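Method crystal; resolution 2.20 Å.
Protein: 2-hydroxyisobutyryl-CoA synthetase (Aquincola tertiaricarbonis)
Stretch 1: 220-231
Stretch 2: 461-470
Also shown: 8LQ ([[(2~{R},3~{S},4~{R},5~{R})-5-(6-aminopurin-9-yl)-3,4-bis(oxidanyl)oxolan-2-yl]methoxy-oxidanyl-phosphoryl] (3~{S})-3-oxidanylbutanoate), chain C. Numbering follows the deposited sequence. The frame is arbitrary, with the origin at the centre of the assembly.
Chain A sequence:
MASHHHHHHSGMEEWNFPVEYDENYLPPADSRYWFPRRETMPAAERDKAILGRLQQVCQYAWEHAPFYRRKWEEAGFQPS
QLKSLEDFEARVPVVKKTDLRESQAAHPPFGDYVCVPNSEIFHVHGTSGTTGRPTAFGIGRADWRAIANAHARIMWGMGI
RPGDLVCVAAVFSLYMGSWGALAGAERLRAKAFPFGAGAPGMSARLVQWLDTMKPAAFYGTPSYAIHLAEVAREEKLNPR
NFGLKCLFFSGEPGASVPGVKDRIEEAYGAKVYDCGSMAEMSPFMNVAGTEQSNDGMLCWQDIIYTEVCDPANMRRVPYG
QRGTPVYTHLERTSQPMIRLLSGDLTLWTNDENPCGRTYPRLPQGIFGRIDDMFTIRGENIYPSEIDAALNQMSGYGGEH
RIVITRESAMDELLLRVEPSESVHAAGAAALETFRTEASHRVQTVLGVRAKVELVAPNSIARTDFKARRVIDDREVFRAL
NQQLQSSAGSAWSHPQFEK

Stretch 1, residues 220-231: GTPSYAIHLAEV
Stretch 2 461-470: ARTDFKARRV

Stretch 1 is a helix from Pro222 onward, phi/psi near -60/-45. Stretch 2 has no regular secondary structure and is mostly extended, with Asp464 (-98/3), Phe465 (-121/-138) and Arg469 (-93/-11) departing from that. It runs broadly in the opposite direction. CA atoms pair Thr221 with Phe465 (6.0 Å), Ser223 with Ala467 (6.3 Å), Tyr224 with Asp464 (4.3 Å) and His227 with Arg462 (6.2 Å). The contact buries 475 Å².

Thr221 (-93/151, chi1 p) is the N-cap. Its OG1 accepts from Tyr224 N at 3.1 Å and donates to Phe465 O at 2.7 Å, so one hydroxyl caps the helix and ties it to the loop. Water 1 bridges Thr221 N (3.0 Å) and Asp464 O (2.8 Å).

The Ser223 CA-to-CB bond points toward the loop (chi1 m), and Ser223 OG is 3.3 Å from Ala467 CB (Ala467 -73/121). The Tyr224 CA-to-CB bond points sideways (chi1 t, chi2 36°). Asp464 CB sits over one face of the Tyr224 ring, 3.6 Å from the ring centroid, a CH-pi contact. Asp464 (chi1 p) turns its carboxylate away. Thr463 O (Thr463 -144/153, chi1 t) is 3.6 Å from Tyr224 CA.

His227 (chi1 t, chi2 50°) receives Arg462 CB over one ring face, 3.7 Å from the His227 ring centroid. Its ND1 has no polar partner.

Glu230 (m, t, chi3 155°) forms a salt bridge with Arg462 (-89/170; m, m, t, chi4 -118°). Arg462 NE lies 3.0 Å from Glu230 OE2, and Arg462 NH2 donates to Glu230 OE1 at 3.1 Å.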

# COMPACT_ATOMS: atom_id res chain seq x y z
N GLY A 220 8.48 5.77 -8.40
CA GLY A 220 8.91 4.42 -8.05
C GLY A 220 10.42 4.33 -8.06
O GLY A 220 11.09 5.34 -7.89
N THR A 221 10.96 3.12 -8.32
CA THR A 221 12.41 2.91 -8.46
C THR A 221 12.80 3.03 -9.93
O THR A 221 11.97 2.71 -10.79
CB THR A 221 12.91 1.55 -7.89
OG1 THR A 221 12.33 0.47 -8.64
CG2 THR A 221 12.68 1.40 -6.37
N PRO A 222 14.05 3.48 -10.24
CA PRO A 222 14.47 3.53 -11.66
C PRO A 222 14.38 2.16 -12.34
O PRO A 222 14.07 2.11 -13.52
CB PRO A 222 15.91 4.05 -11.60
CG PRO A 222 16.07 4.64 -10.23
CD PRO A 222 15.15 3.87 -9.34
N SER A 223 14.61 1.06 -11.58
CA SER A 223 14.51 -0.34 -12.03
C SER A 223 13.09 -0.66 -12.47
O SER A 223 12.90 -1.26 -13.52
CB SER A 223 14.89 -1.31 -10.92
OG SER A 223 16.28 -1.26 -10.68
N TYR A 224 12.09 -0.28 -11.65
CA TYR A 224 10.69 -0.52 -11.98
C TYR A 224 10.26 0.16 -13.26
O TYR A 224 9.60 -0.48 -14.08
CB TYR A 224 9.73 -0.19 -10.83
CG TYR A 224 8.34 -0.72 -11.10
CD1 TYR A 224 8.15 -1.94 -11.76
CD2 TYR A 224 7.21 -0.03 -10.69
CE1 TYR A 224 6.88 -2.46 -11.98
CE2 TYR A 224 5.93 -0.53 -10.93
CZ TYR A 224 5.77 -1.74 -11.57
OH TYR A 224 4.52 -2.25 -11.80
N ALA A 225 10.62 1.44 -13.45
CA ALA A 225 10.32 2.17 -14.68
C ALA A 225 10.82 1.38 -15.94
O ALA A 225 10.07 1.22 -16.90
CB ALA A 225 10.95 3.54 -14.62
N ILE A 226 12.05 0.83 -15.90
CA ILE A 226 12.59 0.03 -16.99
C ILE A 226 11.74 -1.22 -17.20
O ILE A 226 11.34 -1.50 -18.34
CB ILE A 226 14.13 -0.28 -16.84
CG1 ILE A 226 14.97 0.98 -17.13
CG2 ILE A 226 14.58 -1.42 -17.78
CD1 ILE A 226 16.08 1.18 -16.18
N HIS A 227 11.44 -1.97 -16.11
CA HIS A 227 10.65 -3.20 -16.18
C HIS A 227 9.25 -2.97 -16.75
O HIS A 227 8.78 -3.75 -17.58
CB HIS A 227 10.61 -3.93 -14.84
CG HIS A 227 9.68 -5.11 -14.80
ND1 HIS A 227 9.71 -6.09 -15.78
CD2 HIS A 227 8.72 -5.43 -13.90
CE1 HIS A 227 8.79 -6.97 -15.44
NE2 HIS A 227 8.15 -6.62 -14.32
N LEU A 228 8.62 -1.86 -16.33
CA LEU A 228 7.29 -1.45 -16.77
C LEU A 228 7.22 -1.16 -18.28
O LEU A 228 6.19 -1.48 -18.89
CB LEU A 228 6.82 -0.25 -15.91
CG LEU A 228 5.32 -0.05 -15.78
CD1 LEU A 228 4.64 -1.26 -15.16
CD2 LEU A 228 5.04 1.20 -14.97
N ALA A 229 8.30 -0.63 -18.90
CA ALA A 229 8.34 -0.37 -20.36
C ALA A 229 8.35 -1.69 -21.16
O ALA A 229 7.72 -1.77 -22.22
CB ALA A 229 9.54 0.49 -20.73
N GLU A 230 9.03 -2.73 -20.61
CA GLU A 230 9.09 -4.06 -21.22
C GLU A 230 7.72 -4.68 -21.09
O GLU A 230 7.24 -5.28 -22.04
CB GLU A 230 10.11 -4.97 -20.53
CG GLU A 230 11.55 -4.49 -20.60
CD GLU A 230 12.49 -5.23 -19.66
OE1 GLU A 230 13.71 -5.26 -19.96
OE2 GLU A 230 12.02 -5.78 -18.64
N VAL A 231 7.06 -4.48 -19.93
CA VAL A 231 5.70 -4.97 -19.73
C VAL A 231 4.72 -4.23 -20.69
O VAL A 231 3.90 -4.90 -21.32
CB VAL A 231 5.24 -4.94 -18.25
CG1 VAL A 231 3.78 -5.35 -18.10
CG2 VAL A 231 6.12 -5.86 -17.40
N ALA A 461 15.64 -12.17 -13.78
CA ALA A 461 14.49 -11.61 -13.09
C ALA A 461 14.58 -10.09 -12.99
O ALA A 461 15.62 -9.52 -12.62
CB ALA A 461 14.36 -12.21 -11.69
N ARG A 462 13.49 -9.43 -13.41
CA ARG A 462 13.30 -7.98 -13.31
C ARG A 462 12.66 -7.74 -11.91
O ARG A 462 12.26 -8.71 -11.24
CB ARG A 462 12.36 -7.45 -14.43
CG ARG A 462 12.71 -7.82 -15.90
CD ARG A 462 14.16 -7.65 -16.27
NE ARG A 462 14.40 -7.41 -17.69
CZ ARG A 462 15.10 -8.20 -18.49
NH1 ARG A 462 15.60 -9.35 -18.04
NH2 ARG A 462 15.31 -7.87 -19.76
N THR A 463 12.56 -6.48 -11.47
CA THR A 463 11.97 -6.10 -10.18
C THR A 463 11.19 -4.79 -10.24
O THR A 463 11.53 -3.90 -11.03
CB THR A 463 13.02 -6.08 -9.02
OG1 THR A 463 12.35 -5.78 -7.78
CG2 THR A 463 14.15 -5.06 -9.24
N ASP A 464 10.18 -4.66 -9.34
CA ASP A 464 9.39 -3.46 -9.11
C ASP A 464 9.92 -2.68 -7.90
O ASP A 464 9.34 -1.66 -7.51
CB ASP A 464 7.89 -3.77 -8.95
CG ASP A 464 7.51 -4.78 -7.89
OD1 ASP A 464 8.32 -5.03 -6.97
OD2 ASP A 464 6.39 -5.32 -7.99
N PHE A 465 11.04 -3.18 -7.31
CA PHE A 465 11.75 -2.63 -6.16
C PHE A 465 13.22 -2.31 -6.52
O PHE A 465 13.45 -1.74 -7.59
CB PHE A 465 11.61 -3.53 -4.91
CG PHE A 465 11.90 -2.85 -3.59
CD1 PHE A 465 11.32 -1.62 -3.28
CD2 PHE A 465 12.74 -3.43 -2.65
CE1 PHE A 465 11.59 -0.98 -2.06
CE2 PHE A 465 13.04 -2.78 -1.44
CZ PHE A 465 12.44 -1.57 -1.15
N LYS A 466 14.19 -2.62 -5.63
CA LYS A 466 15.60 -2.31 -5.84
C LYS A 466 16.31 -3.46 -6.52
O LYS A 466 16.18 -4.62 -6.10
CB LYS A 466 16.29 -1.97 -4.51
CG LYS A 466 15.57 -0.90 -3.69
CD LYS A 466 16.24 -0.67 -2.33
CE LYS A 466 15.47 0.37 -1.51
NZ LYS A 466 16.27 0.87 -0.37
N ALA A 467 17.08 -3.16 -7.56
CA ALA A 467 17.84 -4.16 -8.29
C ALA A 467 19.06 -4.67 -7.47
O ALA A 467 19.92 -3.88 -7.07
CB ALA A 467 18.30 -3.59 -9.63
N ARG A 468 19.10 -5.99 -7.21
CA ARG A 468 20.20 -6.64 -6.48
C ARG A 468 20.98 -7.45 -7.52
O ARG A 468 20.66 -8.61 -7.79
CB ARG A 468 19.69 -7.53 -5.32
CG ARG A 468 18.53 -6.95 -4.47
CD ARG A 468 18.94 -5.84 -3.52
NE ARG A 468 17.85 -5.51 -2.59
CZ ARG A 468 17.79 -4.42 -1.83
NH1 ARG A 468 18.75 -3.51 -1.89
NH2 ARG A 468 16.76 -4.23 -1.01
N ARG A 469 21.96 -6.79 -8.15
CA ARG A 469 22.72 -7.38 -9.27
C ARG A 469 24.00 -8.09 -8.86
O ARG A 469 24.57 -8.81 -9.67
CB ARG A 469 22.99 -6.35 -10.38
CG ARG A 469 21.70 -5.96 -11.08
CD ARG A 469 21.90 -5.15 -12.33
NE ARG A 469 20.61 -4.84 -12.94
CZ ARG A 469 19.98 -3.67 -12.83
NH1 ARG A 469 20.55 -2.66 -12.17
NH2 ARG A 469 18.79 -3.50 -13.38
N VAL A 470 24.44 -7.91 -7.60
CA VAL A 470 25.66 -8.57 -7.14
C VAL A 470 25.35 -9.89 -6.44
O VAL A 470 24.52 -9.93 -5.53
CB VAL A 470 26.58 -7.64 -6.32
CG1 VAL A 470 27.79 -8.40 -5.78
CG2 VAL A 470 27.03 -6.45 -7.15
N9 8LQ C . 19.30 5.18 -2.21
C8 8LQ C . 18.10 5.71 -1.95
N7 8LQ C . 17.85 6.67 -2.84
C5 8LQ C . 18.92 6.75 -3.65
C6 8LQ C . 19.20 7.50 -4.75
N6 8LQ C . 18.31 8.40 -5.14
N1 8LQ C . 20.36 7.37 -5.41
C2 8LQ C . 21.31 6.43 -5.01
N3 8LQ C . 20.97 5.63 -3.94
C4 8LQ C . 19.81 5.82 -3.26
CAA 8LQ C . 12.69 5.71 1.38
CAZ 8LQ C . 13.47 6.21 0.13
OAE 8LQ C . 13.02 5.51 -1.02
CAL 8LQ C . 14.99 6.00 0.27
CAS 8LQ C . 15.32 4.53 0.56
OAC 8LQ C . 15.31 3.70 -0.34
OAQ 8LQ C . 15.53 4.23 1.90
PBC 8LQ C . 16.16 2.85 2.39
OAH 8LQ C . 15.10 1.75 1.96
OAD 8LQ C . 16.46 2.82 3.83
O5' 8LQ C . 17.50 2.71 1.55
C5' 8LQ C . 18.41 3.81 1.62
C4' 8LQ C . 19.60 3.52 0.74
O4' 8LQ C . 19.15 3.33 -0.63
C3' 8LQ C . 20.42 4.74 0.72
O3' 8LQ C . 21.33 4.75 1.86
C2' 8LQ C . 21.15 4.58 -0.62
O2' 8LQ C . 22.21 3.55 -0.54
C1' 8LQ C . 20.02 4.08 -1.49
O HOH W 1 8.86 1.05 -7.70
O HOH W 2 13.55 -4.58 -13.18